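Helicase of the snf2/rad54 family (Sulfolobus solfataricus, PDB 1Z5Z) is a SWI2/SNF2-family ATPase that probably couples ATP hydrolysis to movement along duplex DNA, represented here by its C-terminal RecA-like domain. Local coordinates at residues Gln77-Pro82 with Val223-Glu228; Met102-Glu107 with Arg186-Asp191; Ile115-Gln120 with Lys126-Ile131; Lys219-Gly224 with Lys229-Leu234. All coordinates share one frame; numbering follows the deposited sequence.

Contact 1: Gln77-Pro82 with Val223-Glu228; sequences QIVDHP and VGTLEE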
loop_
_atom_site.group_PDB
_atom_site.type_symbol
_atom_site.label_atom_id
_atom_site.label_comp_id
_atom_site.label_asym_id
_atom_site.label_seq_id
_atom_site.Cartn_x
_atom_site.Cartn_y
_atom_site.Cartn_z
ATOM N N GLN A 77 -3.250 1.495 -7.046
ATOM C CA GLN A 77 -3.494 0.078 -7.252
ATOM C C GLN A 77 -2.413 -0.573 -8.116
ATOM O O GLN A 77 -2.011 -1.690 -7.848
ATOM C CB GLN A 77 -4.863 -0.139 -7.891
ATOM C CG GLN A 77 -6.020 0.213 -6.942
ATOM C CD GLN A 77 -7.377 0.113 -7.660
ATOM O OE1 GLN A 77 -8.172 -0.777 -7.383
ATOM N NE2 GLN A 77 -7.609 1.009 -8.613
ATOM N N ILE A 78 -1.953 0.146 -9.135
ATOM C CA ILE A 78 -0.930 -0.362 -10.034
ATOM C C ILE A 78 0.369 -0.642 -9.285
ATOM O O ILE A 78 1.000 -1.689 -9.510
ATOM C CB ILE A 78 -0.666 0.668 -11.199
ATOM C CG1 ILE A 78 -1.839 0.621 -12.210
ATOM C CG2 ILE A 78 0.661 0.391 -11.878
ATOM C CD1 ILE A 78 -1.677 1.650 -13.338
ATOM N N VAL A 79 0.767 0.255 -8.384
ATOM C CA VAL A 79 2.019 -0.002 -7.660
ATOM C C VAL A 79 1.935 -1.125 -6.635
ATOM O O VAL A 79 2.966 -1.546 -6.095
ATOM C CB VAL A 79 2.572 1.267 -6.969
ATOM C CG1 VAL A 79 2.786 2.377 -8.047
ATOM C CG2 VAL A 79 1.612 1.733 -5.870
ATOM N N ASP A 80 0.716 -1.612 -6.366
ATOM C CA ASP A 80 0.516 -2.712 -5.436
ATOM C C ASP A 80 0.542 -4.009 -6.242
ATOM O O ASP A 80 1.274 -4.910 -5.931
ATOM C CB ASP A 80 -0.851 -2.586 -4.734
ATOM C CG ASP A 80 -0.777 -1.807 -3.439
ATOM O OD1 ASP A 80 0.262 -1.113 -3.188
ATOM O OD2 ASP A 80 -1.761 -1.893 -2.673
ATOM N N HIS A 81 -0.304 -4.107 -7.270
ATOM C CA HIS A 81 -0.354 -5.317 -8.081
ATOM C C HIS A 81 -1.206 -5.119 -9.326
ATOM O O HIS A 81 -2.397 -4.771 -9.242
ATOM C CB HIS A 81 -0.919 -6.472 -7.271
ATOM C CG HIS A 81 -0.608 -7.819 -7.847
ATOM N ND1 HIS A 81 -0.993 -8.200 -9.119
ATOM C CD2 HIS A 81 0.094 -8.861 -7.335
ATOM C CE1 HIS A 81 -0.538 -9.415 -9.366
ATOM N NE2 HIS A 81 0.123 -9.839 -8.297
ATOM N N PRO A 82 -0.623 -5.364 -10.506
ATOM C CA PRO A 82 -1.384 -5.184 -11.737
ATOM C C PRO A 82 -2.724 -5.926 -11.794
ATOM O O PRO A 82 -3.641 -5.479 -12.474
ATOM C CB PRO A 82 -0.403 -5.637 -12.819
ATOM C CG PRO A 82 0.536 -6.545 -12.112
ATOM C CD PRO A 82 0.741 -5.841 -10.797
ATOM N N VAL A 223 9.634 2.732 -6.003
ATOM C CA VAL A 223 10.695 3.605 -6.509
ATOM C C VAL A 223 10.257 4.445 -7.677
ATOM O O VAL A 223 9.712 3.936 -8.657
ATOM C CB VAL A 223 11.973 2.784 -6.909
ATOM C CG1 VAL A 223 13.005 3.713 -7.578
ATOM C CG2 VAL A 223 12.589 2.126 -5.640
ATOM N N GLY A 224 10.469 5.753 -7.532
ATOM C CA GLY A 224 10.144 6.708 -8.581
ATOM C C GLY A 224 8.667 7.004 -8.820
ATOM O O GLY A 224 8.310 7.539 -9.875
ATOM N N THR A 225 7.810 6.690 -7.852
ATOM C CA THR A 225 6.381 6.932 -8.048
ATOM C C THR A 225 5.882 7.908 -7.042
ATOM O O THR A 225 6.656 8.383 -6.198
ATOM C CB THR A 225 5.584 5.662 -7.852
ATOM O OG1 THR A 225 5.691 5.292 -6.481
ATOM C CG2 THR A 225 6.137 4.550 -8.715
ATOM N N LEU A 226 4.574 8.171 -7.094
ATOM C CA LEU A 226 3.974 9.106 -6.157
ATOM C C LEU A 226 4.195 8.600 -4.747
ATOM O O LEU A 226 4.165 9.420 -3.821
ATOM C CB LEU A 226 2.435 9.276 -6.398
ATOM C CG LEU A 226 1.499 8.146 -5.950
ATOM C CD1 LEU A 226 0.070 8.604 -6.119
ATOM C CD2 LEU A 226 1.716 6.876 -6.767
ATOM N N GLU A 227 4.395 7.283 -4.556
ATOM C CA GLU A 227 4.600 6.827 -3.172
ATOM C C GLU A 227 5.926 7.404 -2.642
ATOM O O GLU A 227 6.042 7.826 -1.480
ATOM C CB GLU A 227 4.653 5.303 -3.106
ATOM C CG GLU A 227 3.328 4.609 -3.465
ATOM C CD GLU A 227 3.390 3.106 -3.240
ATOM O OE1 GLU A 227 2.395 2.506 -2.751
ATOM O OE2 GLU A 227 4.434 2.516 -3.571
ATOM N N GLU A 228 6.946 7.410 -3.496
ATOM C CA GLU A 228 8.226 7.952 -3.080
ATOM C C GLU A 228 8.137 9.464 -2.850
ATOM O O GLU A 228 8.681 9.960 -1.864
ATOM C CB GLU A 228 9.306 7.685 -4.131
ATOM C CG GLU A 228 10.692 8.098 -3.620
ATOM C CD GLU A 228 11.775 7.337 -4.326
ATOM O OE1 GLU A 228 12.684 6.837 -3.629
ATOM O OE2 GLU A 228 11.701 7.227 -5.562
#
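Val79 and Glu227 pass alongside one another, pointing opposite ways, and the isopropyl group of the one lies against the carboxylate end of the other. The branch that touches is CG2, held between the backbone N and the carbonyl carbon of Val79; it lies over the face of the carboxylate, within 3.3 Å of Glu227 OE1. Val79's other methyl, CG1, is anti to the carbonyl carbon, beside the backbone N, which aims it at Thr225: it meets Thr225 CG2 tip to tip at 4.0 Å. One valine thus packs on the N-cap threonine with one methyl and on the glutamate with the other. Thr225 offers its methyl because its hydroxyl is engaged at the helix end: as N-cap, OG1 accepts from Glu227 N at 3.1 Å, and it also bonds to the carbonyl of Ser222.

Glu227 runs extended beyond CG, and its two oxygens have separate tasks. OE2 takes the backbone N-H of Ser222, while OE1 forms a salt bridge with Lys97. Asp80 OD1, 4.2 Å from Glu227 OE1, binds the same lysine, which probably offsets the closeness of two carboxylates, that of Asp80 buried. A glutamine at Glu227 would probably leave Lys97 with only part of its compensating charge. Tyr45 of helix 39-55 packs on both Val79 and Thr225. The contact thus illustrates how a capped helix start is seated in an alpha/beta domain: the turn after strand 216-222, the last in sequence of a RecA-like sheet, is pressed against the loop that leaves helix 61-78.

Contact 2: Met102-Glu107 with Arg186-Asp191; sequences MEIIEE and RVIHFD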
loop_
_atom_site.group_PDB
_atom_site.type_symbol
_atom_site.label_atom_id
_atom_site.label_comp_id
_atom_site.label_asym_id
_atom_site.label_seq_id
_atom_site.Cartn_x
_atom_site.Cartn_y
_atom_site.Cartn_z
ATOM N N MET A 102 7.847 -11.379 -0.040
ATOM C CA MET A 102 8.232 -12.768 0.196
ATOM C C MET A 102 9.688 -12.797 0.732
ATOM O O MET A 102 10.016 -13.655 1.538
ATOM C CB MET A 102 8.115 -13.598 -1.082
ATOM C CG MET A 102 6.671 -13.672 -1.679
ATOM S SD MET A 102 5.342 -13.898 -0.492
ATOM C CE MET A 102 5.684 -15.631 0.069
ATOM N N GLU A 103 10.538 -11.861 0.310
ATOM C CA GLU A 103 11.914 -11.838 0.810
ATOM C C GLU A 103 11.900 -11.489 2.273
ATOM O O GLU A 103 12.640 -12.089 3.058
ATOM C CB GLU A 103 12.795 -10.819 0.081
ATOM C CG GLU A 103 12.775 -10.979 -1.430
ATOM C CD GLU A 103 13.658 -9.973 -2.163
ATOM O OE1 GLU A 103 13.883 -8.854 -1.657
ATOM O OE2 GLU A 103 14.114 -10.317 -3.268
ATOM N N ILE A 104 11.057 -10.531 2.657
ATOM C CA ILE A 104 10.998 -10.131 4.059
ATOM C C ILE A 104 10.430 -11.269 4.890
ATOM O O ILE A 104 10.904 -11.580 5.986
ATOM C CB ILE A 104 10.110 -8.883 4.262
ATOM C CG1 ILE A 104 10.792 -7.636 3.672
ATOM C CG2 ILE A 104 9.804 -8.734 5.728
ATOM C CD1 ILE A 104 9.828 -6.414 3.447
ATOM N N ILE A 105 9.386 -11.880 4.361
ATOM C CA ILE A 105 8.763 -12.993 5.043
ATOM C C ILE A 105 9.775 -14.136 5.332
ATOM O O ILE A 105 9.833 -14.688 6.445
ATOM C CB ILE A 105 7.562 -13.525 4.194
ATOM C CG1 ILE A 105 6.410 -12.498 4.242
ATOM C CG2 ILE A 105 7.075 -14.866 4.741
ATOM C CD1 ILE A 105 5.081 -13.036 3.674
ATOM N N GLU A 106 10.578 -14.463 4.329
ATOM C CA GLU A 106 11.553 -15.551 4.456
ATOM C C GLU A 106 12.484 -15.244 5.634
ATOM O O GLU A 106 12.624 -16.037 6.569
ATOM C CB GLU A 106 12.319 -15.679 3.136
ATOM C CG GLU A 106 13.159 -16.931 3.022
ATOM C CD GLU A 106 13.677 -17.141 1.603
ATOM O OE1 GLU A 106 14.476 -16.306 1.132
ATOM O OE2 GLU A 106 13.275 -18.137 0.957
ATOM N N GLU A 107 13.082 -14.067 5.608
ATOM C CA GLU A 107 13.934 -13.662 6.697
ATOM C C GLU A 107 13.172 -13.647 8.040
ATOM O O GLU A 107 13.699 -14.097 9.047
ATOM C CB GLU A 107 14.534 -12.277 6.417
ATOM C CG GLU A 107 14.912 -11.518 7.667
ATOM C CD GLU A 107 15.613 -10.207 7.378
ATOM O OE1 GLU A 107 15.524 -9.280 8.214
ATOM O OE2 GLU A 107 16.264 -10.099 6.326
ATOM N N ARG A 186 6.750 -8.430 13.543
ATOM C CA ARG A 186 7.112 -7.791 12.282
ATOM C C ARG A 186 5.842 -7.212 11.647
ATOM O O ARG A 186 4.791 -7.861 11.624
ATOM C CB ARG A 186 7.733 -8.850 11.390
ATOM C CG ARG A 186 8.075 -8.436 10.016
ATOM C CD ARG A 186 9.516 -8.038 9.927
ATOM N NE ARG A 186 10.426 -9.020 10.511
ATOM C CZ ARG A 186 11.722 -9.084 10.203
ATOM N NH1 ARG A 186 12.227 -8.235 9.308
ATOM N NH2 ARG A 186 12.527 -9.956 10.808
ATOM N N VAL A 187 5.942 -5.994 11.137
ATOM C CA VAL A 187 4.798 -5.351 10.540
ATOM C C VAL A 187 5.248 -4.851 9.179
ATOM O O VAL A 187 6.300 -4.204 9.071
ATOM C CB VAL A 187 4.312 -4.113 11.396
ATOM C CG1 VAL A 187 3.116 -3.440 10.718
ATOM C CG2 VAL A 187 3.933 -4.544 12.814
ATOM N N ILE A 188 4.477 -5.201 8.142
ATOM C CA ILE A 188 4.740 -4.715 6.787
ATOM C C ILE A 188 3.574 -3.798 6.364
ATOM O O ILE A 188 2.396 -4.247 6.299
ATOM C CB ILE A 188 4.790 -5.867 5.763
ATOM C CG1 ILE A 188 5.997 -6.769 6.056
ATOM C CG2 ILE A 188 4.875 -5.316 4.318
ATOM C CD1 ILE A 188 6.092 -7.999 5.119
ATOM N N HIS A 189 3.870 -2.525 6.110
ATOM C CA HIS A 189 2.839 -1.611 5.628
ATOM C C HIS A 189 2.964 -1.663 4.100
ATOM O O HIS A 189 3.826 -1.042 3.499
ATOM C CB HIS A 189 3.036 -0.229 6.236
ATOM C CG HIS A 189 2.789 -0.212 7.717
ATOM N ND1 HIS A 189 1.558 -0.511 8.267
ATOM C CD2 HIS A 189 3.632 -0.020 8.760
ATOM C CE1 HIS A 189 1.656 -0.502 9.586
ATOM N NE2 HIS A 189 2.904 -0.205 9.910
ATOM N N PHE A 190 2.110 -2.474 3.486
ATOM C CA PHE A 190 2.155 -2.710 2.038
ATOM C C PHE A 190 1.954 -1.467 1.194
ATOM O O PHE A 190 2.539 -1.330 0.113
ATOM C CB PHE A 190 1.123 -3.761 1.678
ATOM C CG PHE A 190 1.396 -4.449 0.384
ATOM C CD1 PHE A 190 2.269 -5.543 0.345
ATOM C CD2 PHE A 190 0.804 -4.021 -0.787
ATOM C CE1 PHE A 190 2.536 -6.208 -0.839
ATOM C CE2 PHE A 190 1.067 -4.676 -2.005
ATOM C CZ PHE A 190 1.929 -5.775 -2.035
ATOM N N ASP A 191 1.103 -0.559 1.673
ATOM C CA ASP A 191 0.877 0.708 0.975
ATOM C C ASP A 191 0.471 1.717 2.054
ATOM O O ASP A 191 0.241 1.332 3.209
ATOM C CB ASP A 191 -0.189 0.575 -0.137
ATOM C CG ASP A 191 -1.439 -0.103 0.339
ATOM O OD1 ASP A 191 -1.848 -1.107 -0.286
ATOM O OD2 ASP A 191 -2.020 0.371 1.346
HETATM O O HOH W 1 15.601 -8.678 10.616
#
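Ile104 overlaps Ile188 through the ends of both side chains, its CG2 lying 3.8 Å from Ile188 CD1 as the two reach toward each other tip to tip. In Ile104 the touching methyl is the short branch, which stands anti to the backbone N; in Ile188 it is the end of the long one. The same CG2 also lies 4.3 Å from Arg186 CD, so a single methyl spans two residues of the strand whose side chains fall on one face of the sheet.

One helical turn further along, the contact becomes polar. The Arg186 chain is bent at chi2 (96°) and again at chi3, which brings its guanidinium beside Glu107, and the two side chains cross at about a right angle. Glu107 OE1 lies at the guanidinium edge, near its plane, 3.6 Å from Arg186 NH1: a long salt bridge, with the carboxylate and guanidinium planes 74° apart. A water donates to Glu107 OE1 and accepts a weak bond from Arg186 NH2, linking the pair by a second path. The stronger ionic partner of the arginine is elsewhere, since NE is paired with Asp113. Glu107 is exposed, so the ionic end of the contact lies nearer solvent than the buried isoleucine pair.

The helical segment 102-107, part of helix 96-110, runs antiparallel to strand 186-189 (177°), the axes of these short segments 10.6 Å apart at closest. Strand 186-189 lies between strands 115-119 and 216-222 of the parallel sheet; His218 of the latter touches both Ile104 and Arg186, while Ile105, directed away from the strand, packs on Ile132 and Leu136 of helix 122-136.

Contact 3: Ile115-Gln120 with Lys126-Ile131; sequences IAIFTQ and KIIRNI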
loop_
_atom_site.group_PDB
_atom_site.type_symbol
_atom_site.label_atom_id
_atom_site.label_comp_id
_atom_site.label_asym_id
_atom_site.label_seq_id
_atom_site.Cartn_x
_atom_site.Cartn_y
_atom_site.Cartn_z
ATOM N N ILE A 115 3.986 -12.168 11.756
ATOM C CA ILE A 115 3.951 -11.061 10.805
ATOM C C ILE A 115 2.564 -10.481 10.499
ATOM O O ILE A 115 1.635 -11.225 10.197
ATOM C CB ILE A 115 4.614 -11.579 9.502
ATOM C CG1 ILE A 115 6.034 -12.051 9.823
ATOM C CG2 ILE A 115 4.605 -10.540 8.413
ATOM C CD1 ILE A 115 6.405 -13.329 9.080
ATOM N N ALA A 116 2.415 -9.165 10.586
ATOM C CA ALA A 116 1.125 -8.523 10.260
ATOM C C ALA A 116 1.349 -7.660 9.013
ATOM O O ALA A 116 2.311 -6.899 8.952
ATOM C CB ALA A 116 0.623 -7.646 11.440
ATOM N N ILE A 117 0.474 -7.787 8.014
ATOM C CA ILE A 117 0.620 -7.028 6.773
ATOM C C ILE A 117 -0.658 -6.173 6.552
ATOM O O ILE A 117 -1.768 -6.706 6.524
ATOM C CB ILE A 117 0.819 -7.973 5.558
ATOM C CG1 ILE A 117 2.035 -8.896 5.801
ATOM C CG2 ILE A 117 0.985 -7.106 4.271
ATOM C CD1 ILE A 117 2.101 -10.172 4.887
ATOM N N PHE A 118 -0.488 -4.863 6.400
ATOM C CA PHE A 118 -1.615 -3.942 6.243
ATOM C C PHE A 118 -1.685 -3.413 4.833
ATOM O O PHE A 118 -0.646 -3.169 4.225
ATOM C CB PHE A 118 -1.449 -2.687 7.154
ATOM C CG PHE A 118 -1.658 -2.940 8.654
ATOM C CD1 PHE A 118 -0.655 -3.492 9.433
ATOM C CD2 PHE A 118 -2.859 -2.589 9.264
ATOM C CE1 PHE A 118 -0.840 -3.696 10.844
ATOM C CE2 PHE A 118 -3.068 -2.781 10.636
ATOM C CZ PHE A 118 -2.048 -3.338 11.432
ATOM N N THR A 119 -2.898 -3.212 4.316
ATOM C CA THR A 119 -3.074 -2.590 3.007
ATOM C C THR A 119 -4.388 -1.801 3.063
ATOM O O THR A 119 -5.256 -2.093 3.887
ATOM C CB THR A 119 -3.141 -3.614 1.829
ATOM O OG1 THR A 119 -3.619 -2.936 0.673
ATOM C CG2 THR A 119 -4.102 -4.774 2.111
ATOM N N GLN A 120 -4.532 -0.787 2.213
ATOM C CA GLN A 120 -5.753 0.034 2.220
ATOM C C GLN A 120 -6.805 -0.574 1.302
ATOM O O GLN A 120 -7.927 -0.066 1.247
ATOM C CB GLN A 120 -5.448 1.449 1.703
ATOM C CG GLN A 120 -5.003 1.505 0.239
ATOM C CD GLN A 120 -4.362 2.848 -0.103
ATOM O OE1 GLN A 120 -3.140 3.030 0.014
ATOM N NE2 GLN A 120 -5.169 3.784 -0.512
ATOM N N LYS A 126 -6.714 -9.731 -0.124
ATOM C CA LYS A 126 -7.015 -11.103 -0.544
ATOM C C LYS A 126 -5.883 -11.704 -1.374
ATOM O O LYS A 126 -5.544 -12.880 -1.218
ATOM C CB LYS A 126 -8.310 -11.131 -1.351
ATOM C CG LYS A 126 -9.529 -10.892 -0.515
ATOM C CD LYS A 126 -10.746 -10.704 -1.402
ATOM C CE LYS A 126 -12.003 -10.962 -0.602
ATOM N NZ LYS A 126 -13.231 -10.742 -1.405
ATOM N N ILE A 127 -5.301 -10.909 -2.268
ATOM C CA ILE A 127 -4.194 -11.390 -3.089
ATOM C C ILE A 127 -3.016 -11.802 -2.176
ATOM O O ILE A 127 -2.450 -12.897 -2.299
ATOM C CB ILE A 127 -3.748 -10.293 -4.099
ATOM C CG1 ILE A 127 -4.747 -10.235 -5.268
ATOM C CG2 ILE A 127 -2.318 -10.566 -4.589
ATOM C CD1 ILE A 127 -4.575 -9.022 -6.165
ATOM N N ILE A 128 -2.668 -10.933 -1.241
ATOM C CA ILE A 128 -1.581 -11.219 -0.321
ATOM C C ILE A 128 -1.848 -12.505 0.444
ATOM O O ILE A 128 -0.980 -13.390 0.533
ATOM C CB ILE A 128 -1.432 -10.095 0.681
ATOM C CG1 ILE A 128 -0.896 -8.858 -0.044
ATOM C CG2 ILE A 128 -0.473 -10.491 1.773
ATOM C CD1 ILE A 128 -0.973 -7.593 0.810
ATOM N N ARG A 129 -3.062 -12.598 0.973
ATOM C CA ARG A 129 -3.496 -13.743 1.758
ATOM C C ARG A 129 -3.408 -15.037 0.886
ATOM O O ARG A 129 -2.891 -16.071 1.333
ATOM C CB ARG A 129 -4.928 -13.471 2.233
ATOM C CG ARG A 129 -5.363 -14.239 3.458
ATOM C CD ARG A 129 -6.148 -15.477 3.123
ATOM N NE ARG A 129 -7.552 -15.170 2.833
ATOM C CZ ARG A 129 -8.004 -15.044 1.601
ATOM N NH1 ARG A 129 -7.159 -15.207 0.612
ATOM N NH2 ARG A 129 -9.268 -14.738 1.354
ATOM N N ASN A 130 -3.884 -14.964 -0.354
ATOM C CA ASN A 130 -3.856 -16.128 -1.272
ATOM C C ASN A 130 -2.431 -16.560 -1.563
ATOM O O ASN A 130 -2.092 -17.723 -1.478
ATOM C CB ASN A 130 -4.547 -15.777 -2.596
ATOM C CG ASN A 130 -6.045 -15.480 -2.414
ATOM O OD1 ASN A 130 -6.622 -15.883 -1.433
ATOM N ND2 ASN A 130 -6.660 -14.791 -3.371
ATOM N N ILE A 131 -1.593 -15.613 -1.938
ATOM C CA ILE A 131 -0.217 -15.930 -2.228
ATOM C C ILE A 131 0.488 -16.603 -1.047
ATOM O O ILE A 131 1.159 -17.637 -1.228
ATOM C CB ILE A 131 0.543 -14.661 -2.610
ATOM C CG1 ILE A 131 0.126 -14.243 -4.013
ATOM C CG2 ILE A 131 2.019 -14.871 -2.407
ATOM C CD1 ILE A 131 0.622 -12.889 -4.456
#
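Ile117 and Ile128 cross obliquely and pair their methyls twice, joining strand 115-119 to the helix that follows it, a beta-alpha unit of the RecA-like parallel sheet. Ile117 CG2 lies 4.0 Å from Ile128 CD1, and Ile117 CD1 lies 4.1 Å from Ile128 CG2, so each short branch meets the long branch of its partner. In both residues CG2 is anti to the backbone N and CG1 lies beside that N. Ile128 CD1 also approaches Thr119 CG2 at 4.4 Å; one helix side chain therefore serves two strand residues that point to the same face.

Around this apolar centre the next shell is drawn from both sheet and helices. Ile117 touches Ile188 of the adjoining strand 186-189, and Ile128 rests on Val169 of strand 167-171 and on Met98 of helix 96-110. The threonine is fixed at its other branch: its hydroxyl, anti to the backbone N (chi1 167°), bonds to Phe121 N and to Asp191. That aspartate grips the strand end with both oxygens, OD2 taking Gln120 N while OD1 stands 2.7 Å from Thr119 OG1.

Contact 4: Lys219-Gly224 with Lys229-Leu234; sequences KLISVG and KIDQLL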
loop_
_atom_site.group_PDB
_atom_site.type_symbol
_atom_site.label_atom_id
_atom_site.label_comp_id
_atom_site.label_asym_id
_atom_site.label_seq_id
_atom_site.Cartn_x
_atom_site.Cartn_y
_atom_site.Cartn_z
ATOM N N LYS A 219 8.066 -0.225 5.609
ATOM C CA LYS A 219 7.116 0.532 4.781
ATOM C C LYS A 219 7.517 0.336 3.346
ATOM O O LYS A 219 8.580 0.803 2.946
ATOM C CB LYS A 219 7.142 2.029 5.088
ATOM C CG LYS A 219 6.555 2.398 6.413
ATOM C CD LYS A 219 6.909 3.856 6.760
ATOM C CE LYS A 219 6.589 4.798 5.610
ATOM N NZ LYS A 219 7.627 5.855 5.431
ATOM N N LEU A 220 6.677 -0.345 2.565
ATOM C CA LEU A 220 7.009 -0.570 1.183
ATOM C C LEU A 220 6.781 0.718 0.388
ATOM O O LEU A 220 5.730 1.354 0.520
ATOM C CB LEU A 220 6.157 -1.715 0.619
ATOM C CG LEU A 220 6.257 -3.057 1.388
ATOM C CD1 LEU A 220 5.708 -4.156 0.509
ATOM C CD2 LEU A 220 7.703 -3.397 1.769
ATOM N N ILE A 221 7.741 1.087 -0.453
ATOM C CA ILE A 221 7.621 2.309 -1.267
ATOM C C ILE A 221 8.030 2.060 -2.697
ATOM O O ILE A 221 9.146 1.584 -2.938
ATOM C CB ILE A 221 8.513 3.429 -0.708
ATOM C CG1 ILE A 221 7.993 3.872 0.663
ATOM C CG2 ILE A 221 8.519 4.634 -1.665
ATOM C CD1 ILE A 221 8.856 4.976 1.279
ATOM N N SER A 222 7.144 2.341 -3.651
ATOM C CA SER A 222 7.480 2.143 -5.060
ATOM C C SER A 222 8.446 3.204 -5.613
ATOM O O SER A 222 8.141 4.410 -5.664
ATOM C CB SER A 222 6.211 2.065 -5.909
ATOM O OG SER A 222 5.573 0.840 -5.608
ATOM N N VAL A 223 9.634 2.732 -6.003
ATOM C CA VAL A 223 10.695 3.605 -6.509
ATOM C C VAL A 223 10.257 4.445 -7.677
ATOM O O VAL A 223 9.712 3.936 -8.657
ATOM C CB VAL A 223 11.973 2.784 -6.909
ATOM C CG1 VAL A 223 13.005 3.713 -7.578
ATOM C CG2 VAL A 223 12.589 2.126 -5.640
ATOM N N GLY A 224 10.469 5.753 -7.532
ATOM C CA GLY A 224 10.144 6.708 -8.581
ATOM C C GLY A 224 8.667 7.004 -8.820
ATOM O O GLY A 224 8.310 7.539 -9.875
ATOM N N LYS A 229 7.500 10.182 -3.784
ATOM C CA LYS A 229 7.337 11.643 -3.695
ATOM C C LYS A 229 6.610 12.099 -2.461
ATOM O O LYS A 229 7.043 13.029 -1.773
ATOM C CB LYS A 229 6.571 12.178 -4.895
ATOM C CG LYS A 229 7.420 12.505 -6.092
ATOM C CD LYS A 229 8.298 11.367 -6.463
ATOM C CE LYS A 229 9.046 11.672 -7.723
ATOM N NZ LYS A 229 8.952 10.450 -8.506
ATOM N N ILE A 230 5.470 11.481 -2.199
ATOM C CA ILE A 230 4.731 11.858 -1.020
ATOM C C ILE A 230 5.540 11.571 0.237
ATOM O O ILE A 230 5.601 12.394 1.139
ATOM C CB ILE A 230 3.389 11.127 -0.955
ATOM C CG1 ILE A 230 2.436 11.740 -1.977
ATOM C CG2 ILE A 230 2.827 11.249 0.440
ATOM C CD1 ILE A 230 1.429 10.729 -2.607
ATOM N N ASP A 231 6.190 10.418 0.299
ATOM C CA ASP A 231 6.979 10.119 1.490
ATOM C C ASP A 231 8.055 11.175 1.682
ATOM O O ASP A 231 8.211 11.724 2.773
ATOM C CB ASP A 231 7.636 8.749 1.375
ATOM C CG ASP A 231 8.182 8.264 2.705
ATOM O OD1 ASP A 231 9.373 8.499 2.977
ATOM O OD2 ASP A 231 7.404 7.655 3.485
ATOM N N GLN A 232 8.803 11.453 0.616
ATOM C CA GLN A 232 9.848 12.463 0.686
ATOM C C GLN A 232 9.319 13.813 1.149
ATOM O O GLN A 232 9.925 14.460 1.995
ATOM C CB GLN A 232 10.520 12.642 -0.680
ATOM C CG GLN A 232 11.408 11.478 -1.055
ATOM C CD GLN A 232 11.903 11.557 -2.477
ATOM O OE1 GLN A 232 12.627 10.673 -2.940
ATOM N NE2 GLN A 232 11.506 12.610 -3.187
ATOM N N LEU A 233 8.196 14.244 0.593
ATOM C CA LEU A 233 7.624 15.545 0.970
ATOM C C LEU A 233 7.275 15.702 2.464
ATOM O O LEU A 233 7.522 16.764 3.057
ATOM C CB LEU A 233 6.376 15.818 0.152
ATOM C CG LEU A 233 6.567 16.449 -1.211
ATOM C CD1 LEU A 233 5.226 16.497 -1.907
ATOM C CD2 LEU A 233 7.170 17.856 -1.060
ATOM N N LEU A 234 6.681 14.666 3.062
ATOM C CA LEU A 234 6.314 14.715 4.471
ATOM C C LEU A 234 7.563 14.757 5.328
ATOM O O LEU A 234 7.675 15.588 6.223
ATOM C CB LEU A 234 5.509 13.484 4.867
ATOM C CG LEU A 234 4.250 13.102 4.095
ATOM C CD1 LEU A 234 3.573 11.939 4.815
ATOM C CD2 LEU A 234 3.307 14.286 3.987
#
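Lys219 and Asp231 approach from opposite directions and close a short salt bridge, NZ to OD2 at 2.7 Å, between strand 216-222 and helix 226-236, successive elements of a beta-alpha unit of the RecA-like sheet, on the strand next to edge strand 29-35. The lysine chain bends at chi3 and chi4 to bring NZ to the syn side of OD2, only 18° out of the carboxylate plane. With chi1 at -166°, CG of Asp231 is trans to the backbone nitrogen, which places the carboxylate within reach of Lys219.

Neither charge has a single partner. Arg192 also pairs with Asp231 OD2, while Asn32 of the neighbouring strand 29-35 gives ND2 to Asp231 OD1 and receives Lys219 NZ at its OD1, tying the ion pair together from the side. With two cationic groups converging on one oxygen, the buried carboxylate is probably held in its charged form. Were an alanine to stand in for Asp231, Lys219 and Arg192 would probably lose their shared counter-charge and Asn32 ND2 its acceptor.

The side chain of Ile221 crosses that of Asp231 at about a right angle. Ile221 CD1 sits over the face of the Asp231 carboxylate, 3.6 Å from CG, while the polar partners reach its oxygens.

Toward the start of the helix, Lys229 bends back over the turn of Gly224, a residue with positive phi. The Lys229 ammonium is hydrogen-bonded to Ser267 OG; Lys229 NZ also comes within 3.3 Å of Gly224 O, but the angle there is too poor for a hydrogen bond.

Followed from the N terminus, the chain opens contact 1 in the loop after helix 61-78 and closes it only at the start of helix 226-236, about 140 residues later. Within that span, contact 2 begins on helix 96-110 and closes at strand 186-189, and contact 3, a short loop from strand 115-119 to helix 122-136, falls inside contact 2. Contact 4 is equally local; it starts shortly before contact 1 closes, shares Val223 and Gly224 with it and continues down the same helix. Contacts 2, 3 and 4 all reach the parallel sheet, through neighbouring strands 115-119, 186-189 and 216-222, while contact 1 ties the turn after strand 216-222 to the loop after helix 61-78.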